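Long-range contact in putative phosphatase/phosphodiesterase MPN_349 (Mycoplasma pneumoniae M129, PDB 1T71), which binds two iron ions and probably acts as a phosphatase or phosphodiesterase, perhaps on 2',3'-cyclic nucleotides: residues 4-15 with 34-45. Numbering follows the deposited sequence.
With FE (Fe (III) ion), chain B; FE (Fe (III) ion), chain C.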
loop_
_atom_site.group_PDB
_atom_site.type_symbol
_atom_site.label_atom_id
_atom_site.label_comp_id
_atom_site.label_asym_id
_atom_site.label_seq_id
_atom_site.Cartn_x
_atom_site.Cartn_y
_atom_site.Cartn_z
ATOM N N SER A 4 1.629 -16.426 17.753
ATOM C CA SER A 4 2.055 -15.443 16.780
ATOM C C SER A 4 0.837 -14.807 16.139
ATOM O O SER A 4 -0.292 -15.233 16.364
ATOM C CB SER A 4 2.894 -16.118 15.700
ATOM O OG SER A 4 2.132 -17.079 14.992
ATOM N N ILE A 5 1.081 -13.780 15.335
ATOM C CA ILE A 5 0.015 -13.098 14.630
ATOM C C ILE A 5 0.377 -13.184 13.151
ATOM O O ILE A 5 1.484 -12.828 12.745
ATOM C CB ILE A 5 -0.093 -11.633 15.076
ATOM C CG1 ILE A 5 -0.314 -11.578 16.589
ATOM C CG2 ILE A 5 -1.248 -10.957 14.365
ATOM C CD1 ILE A 5 -0.288 -10.179 17.179
ATOM N N LYS A 6 -0.557 -13.694 12.357
ATOM C CA LYS A 6 -0.351 -13.853 10.931
ATOM C C LYS A 6 -1.047 -12.736 10.171
ATOM O O LYS A 6 -2.254 -12.532 10.321
ATOM C CB LYS A 6 -0.872 -15.223 10.502
ATOM C CG LYS A 6 -0.051 -16.348 11.092
ATOM C CD LYS A 6 -0.705 -17.708 10.967
ATOM C CE LYS A 6 0.136 -18.749 11.690
ATOM N NZ LYS A 6 -0.617 -20.002 11.960
ATOM N N PHE A 7 -0.274 -12.002 9.372
ATOM C CA PHE A 7 -0.812 -10.884 8.598
ATOM C C PHE A 7 -0.726 -11.079 7.097
ATOM O O PHE A 7 0.044 -11.899 6.599
ATOM C CB PHE A 7 -0.057 -9.581 8.882
ATOM C CG PHE A 7 0.020 -9.194 10.325
ATOM C CD1 PHE A 7 0.907 -9.833 11.185
ATOM C CD2 PHE A 7 -0.731 -8.124 10.805
ATOM C CE1 PHE A 7 1.058 -9.405 12.502
ATOM C CE2 PHE A 7 -0.591 -7.687 12.117
ATOM C CZ PHE A 7 0.309 -8.330 12.972
ATOM N N ILE A 8 -1.512 -10.276 6.386
ATOM C CA ILE A 8 -1.519 -10.247 4.928
ATOM C C ILE A 8 -1.579 -8.769 4.560
ATOM O O ILE A 8 -2.507 -8.066 4.964
ATOM C CB ILE A 8 -2.754 -10.952 4.319
ATOM C CG1 ILE A 8 -2.552 -12.468 4.324
ATOM C CG2 ILE A 8 -2.978 -10.456 2.884
ATOM C CD1 ILE A 8 -3.734 -13.244 3.739
ATOM N N PHE A 9 -0.579 -8.293 3.822
ATOM C CA PHE A 9 -0.537 -6.895 3.399
ATOM C C PHE A 9 -0.599 -6.833 1.871
ATOM O O PHE A 9 0.252 -7.404 1.189
ATOM C CB PHE A 9 0.747 -6.221 3.903
ATOM C CG PHE A 9 0.819 -4.753 3.590
ATOM C CD1 PHE A 9 1.055 -4.314 2.292
ATOM C CD2 PHE A 9 0.587 -3.807 4.584
ATOM C CE1 PHE A 9 1.052 -2.948 1.984
ATOM C CE2 PHE A 9 0.580 -2.445 4.288
ATOM C CZ PHE A 9 0.811 -2.014 2.985
ATOM N N LEU A 10 -1.606 -6.143 1.340
ATOM C CA LEU A 10 -1.775 -6.024 -0.109
ATOM C C LEU A 10 -1.415 -4.623 -0.596
ATOM O O LEU A 10 -1.725 -3.628 0.068
ATOM C CB LEU A 10 -3.221 -6.350 -0.505
ATOM C CG LEU A 10 -3.789 -7.698 -0.041
ATOM C CD1 LEU A 10 -5.109 -7.968 -0.753
ATOM C CD2 LEU A 10 -2.809 -8.812 -0.340
ATOM N N GLY A 11 -0.771 -4.557 -1.758
ATOM C CA GLY A 11 -0.354 -3.282 -2.324
ATOM C C GLY A 11 -1.472 -2.464 -2.948
ATOM O O GLY A 11 -2.602 -2.930 -3.080
ATOM N N ASP A 12 -1.133 -1.238 -3.340
ATOM C CA ASP A 12 -2.059 -0.280 -3.939
ATOM C C ASP A 12 -3.243 -0.866 -4.688
ATOM O O ASP A 12 -3.074 -1.474 -5.747
ATOM C CB ASP A 12 -1.305 0.660 -4.893
ATOM C CG ASP A 12 -0.213 1.449 -4.197
ATOM O OD1 ASP A 12 0.574 0.834 -3.434
ATOM O OD2 ASP A 12 -0.134 2.677 -4.422
ATOM N N VAL A 13 -4.441 -0.660 -4.139
ATOM C CA VAL A 13 -5.677 -1.126 -4.769
ATOM C C VAL A 13 -5.964 -0.129 -5.886
ATOM O O VAL A 13 -6.061 1.069 -5.638
ATOM C CB VAL A 13 -6.858 -1.123 -3.779
ATOM C CG1 VAL A 13 -8.136 -1.501 -4.499
ATOM C CG2 VAL A 13 -6.591 -2.100 -2.655
ATOM N N TYR A 14 -6.120 -0.615 -7.110
ATOM C CA TYR A 14 -6.329 0.280 -8.242
ATOM C C TYR A 14 -7.565 -0.029 -9.096
ATOM O O TYR A 14 -7.606 -1.024 -9.828
ATOM C CB TYR A 14 -5.058 0.245 -9.109
ATOM C CG TYR A 14 -4.943 1.318 -10.173
ATOM C CD1 TYR A 14 -5.853 1.391 -11.235
ATOM C CD2 TYR A 14 -3.902 2.244 -10.134
ATOM C CE1 TYR A 14 -5.720 2.366 -12.235
ATOM C CE2 TYR A 14 -3.761 3.221 -11.122
ATOM C CZ TYR A 14 -4.670 3.275 -12.166
ATOM O OH TYR A 14 -4.520 4.237 -13.133
ATOM N N GLY A 15 -8.570 0.839 -8.990
ATOM C CA GLY A 15 -9.783 0.695 -9.776
ATOM C C GLY A 15 -10.650 -0.530 -9.558
ATOM O O GLY A 15 -10.500 -1.267 -8.582
ATOM N N GLN A 34 -4.089 -18.745 7.098
ATOM C CA GLN A 34 -4.654 -18.679 8.438
ATOM C C GLN A 34 -4.388 -17.282 8.960
ATOM O O GLN A 34 -4.059 -17.097 10.127
ATOM C CB GLN A 34 -3.999 -19.703 9.368
ATOM C CG GLN A 34 -4.546 -21.115 9.241
ATOM C CD GLN A 34 -6.057 -21.178 9.431
ATOM O OE1 GLN A 34 -6.829 -20.915 8.503
ATOM N NE2 GLN A 34 -6.487 -21.516 10.643
ATOM N N ALA A 35 -4.525 -16.297 8.080
ATOM C CA ALA A 35 -4.283 -14.911 8.448
ATOM C C ALA A 35 -5.248 -14.456 9.522
ATOM O O ALA A 35 -6.402 -14.880 9.553
ATOM C CB ALA A 35 -4.411 -14.013 7.225
ATOM N N ASP A 36 -4.763 -13.592 10.403
ATOM C CA ASP A 36 -5.572 -13.044 11.480
ATOM C C ASP A 36 -6.037 -11.651 11.090
ATOM O O ASP A 36 -7.127 -11.221 11.467
ATOM C CB ASP A 36 -4.744 -12.939 12.765
ATOM C CG ASP A 36 -4.338 -14.292 13.313
ATOM O OD1 ASP A 36 -5.238 -15.092 13.657
ATOM O OD2 ASP A 36 -3.120 -14.554 13.399
ATOM N N LEU A 37 -5.205 -10.951 10.322
ATOM C CA LEU A 37 -5.502 -9.586 9.915
ATOM C C LEU A 37 -5.110 -9.290 8.471
ATOM O O LEU A 37 -4.131 -9.834 7.957
ATOM C CB LEU A 37 -4.769 -8.623 10.847
ATOM C CG LEU A 37 -5.179 -8.674 12.319
ATOM C CD1 LEU A 37 -4.142 -7.966 13.172
ATOM C CD2 LEU A 37 -6.553 -8.040 12.485
ATOM N N VAL A 38 -5.879 -8.413 7.829
ATOM C CA VAL A 38 -5.632 -8.021 6.448
ATOM C C VAL A 38 -5.500 -6.500 6.369
ATOM O O VAL A 38 -6.386 -5.762 6.802
ATOM C CB VAL A 38 -6.787 -8.474 5.513
ATOM C CG1 VAL A 38 -6.545 -7.968 4.087
ATOM C CG2 VAL A 38 -6.903 -9.986 5.524
ATOM N N ILE A 39 -4.380 -6.040 5.822
ATOM C CA ILE A 39 -4.107 -4.617 5.681
ATOM C C ILE A 39 -3.864 -4.336 4.201
ATOM O O ILE A 39 -3.228 -5.139 3.508
ATOM C CB ILE A 39 -2.840 -4.222 6.471
ATOM C CG1 ILE A 39 -2.922 -4.778 7.895
ATOM C CG2 ILE A 39 -2.682 -2.701 6.496
ATOM C CD1 ILE A 39 -1.658 -4.587 8.703
ATOM N N VAL A 40 -4.379 -3.218 3.703
ATOM C CA VAL A 40 -4.164 -2.883 2.302
ATOM C C VAL A 40 -3.994 -1.392 2.099
ATOM O O VAL A 40 -4.521 -0.585 2.858
ATOM C CB VAL A 40 -5.331 -3.361 1.396
ATOM C CG1 VAL A 40 -5.750 -4.775 1.791
ATOM C CG2 VAL A 40 -6.513 -2.396 1.481
ATOM N N ASN A 41 -3.214 -1.033 1.087
ATOM C CA ASN A 41 -3.023 0.365 0.735
ATOM C C ASN A 41 -4.102 0.533 -0.336
ATOM O O ASN A 41 -4.114 -0.206 -1.321
ATOM C CB ASN A 41 -1.632 0.590 0.138
ATOM C CG ASN A 41 -1.401 2.030 -0.264
ATOM O OD1 ASN A 41 -2.171 2.596 -1.037
ATOM N ND2 ASN A 41 -0.336 2.635 0.262
ATOM N N ALA A 42 -5.011 1.483 -0.137
ATOM C CA ALA A 42 -6.117 1.697 -1.073
ATOM C C ALA A 42 -6.102 3.056 -1.758
ATOM O O ALA A 42 -7.138 3.538 -2.221
ATOM C CB ALA A 42 -7.446 1.509 -0.334
ATOM N N GLU A 43 -4.923 3.656 -1.860
ATOM C CA GLU A 43 -4.797 4.984 -2.451
ATOM C C GLU A 43 -5.267 5.188 -3.893
ATOM O O GLU A 43 -5.451 6.329 -4.311
ATOM C CB GLU A 43 -3.352 5.475 -2.333
ATOM C CG GLU A 43 -2.442 4.984 -3.435
ATOM C CD GLU A 43 -1.523 6.075 -3.935
ATOM O OE1 GLU A 43 -0.837 5.839 -4.944
ATOM O OE2 GLU A 43 -1.489 7.169 -3.323
ATOM N N ASN A 44 -5.441 4.109 -4.657
ATOM C CA ASN A 44 -5.887 4.217 -6.054
ATOM C C ASN A 44 -7.243 3.547 -6.290
ATOM O O ASN A 44 -7.654 3.348 -7.431
ATOM C CB ASN A 44 -4.863 3.560 -6.987
ATOM C CG ASN A 44 -3.537 4.304 -7.027
ATOM O OD1 ASN A 44 -3.431 5.374 -7.624
ATOM N ND2 ASN A 44 -2.526 3.741 -6.388
ATOM N N THR A 45 -7.939 3.202 -5.214
ATOM C CA THR A 45 -9.208 2.504 -5.323
ATOM C C THR A 45 -10.278 3.071 -6.257
ATOM O O THR A 45 -10.728 2.378 -7.171
ATOM C CB THR A 45 -9.836 2.300 -3.930
ATOM O OG1 THR A 45 -8.928 1.568 -3.097
ATOM C CG2 THR A 45 -11.141 1.518 -4.051
HETATM FE FE FE B . -0.446 4.050 -6.118
HETATM FE FE FE C . 1.264 6.541 -5.159
HETATM O O HOH W 1 -1.959 -16.522 14.706
#
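Asp-12 and Asn-44 each turn CG anti to the carbonyl carbon, with chi1 -60° in Asp-12, which points both groups to one iron ion. Asp-12 OD2 binds this iron at 2.2 Å. Asn-44 is also a ligand of this iron; the modelled ND2 lies 2.1 Å from it, although an amide normally binds through its oxygen, so the two ends may be swapped. The carboxylate and amide planes lie nearly coplanar. Glu-43 takes a different course: its chain bends at chi2 and brings OE1 between the two metals. OE1 bridges them, 2.2 Å from each iron. Glu-43 OE2 accepts from the backbone N of His-72, the probable proton donor. Asn-71 and His-183 also bind the second iron, and His-158 is a further known ligand.

Asn-41 stands beside Asp-12, and its amide is stacked on the carboxylate with the planes 8° apart. Asn-41 OD1 accepts from Glu-43 N at 3.1 Å, an Asx turn, which probably steadies the backbone of Glu-43. Its ND2 is held by Asp-156.

The loops follow two neighbouring parallel strands, 6-10 and 37-41, joined through helices in a beta-alpha-beta crossover. Metal ligands on loops after the strands are characteristic of the calcineurin-like metallophosphoesterase fold. Ile-39 pairs with Phe-9 and bonds its two neighbours: its N donates to Ile-8 O, and its O accepts from Leu-10 N at 2.9 Å. The same carbonyl oxygen sits over one face of the Phe-9 ring. On that side of the sheet Leu-37 CD1 also touches Phe-7 CE2 at 3.7 Å. On the other side Leu-10 and Val-40 lie side by side.

At the far end Asp-36 OD2 takes a nearly straight bond from Lys-6 N, 2.9 Å long at 176°, on its anti lone pair. A water links the same oxygen to Ser-4 O.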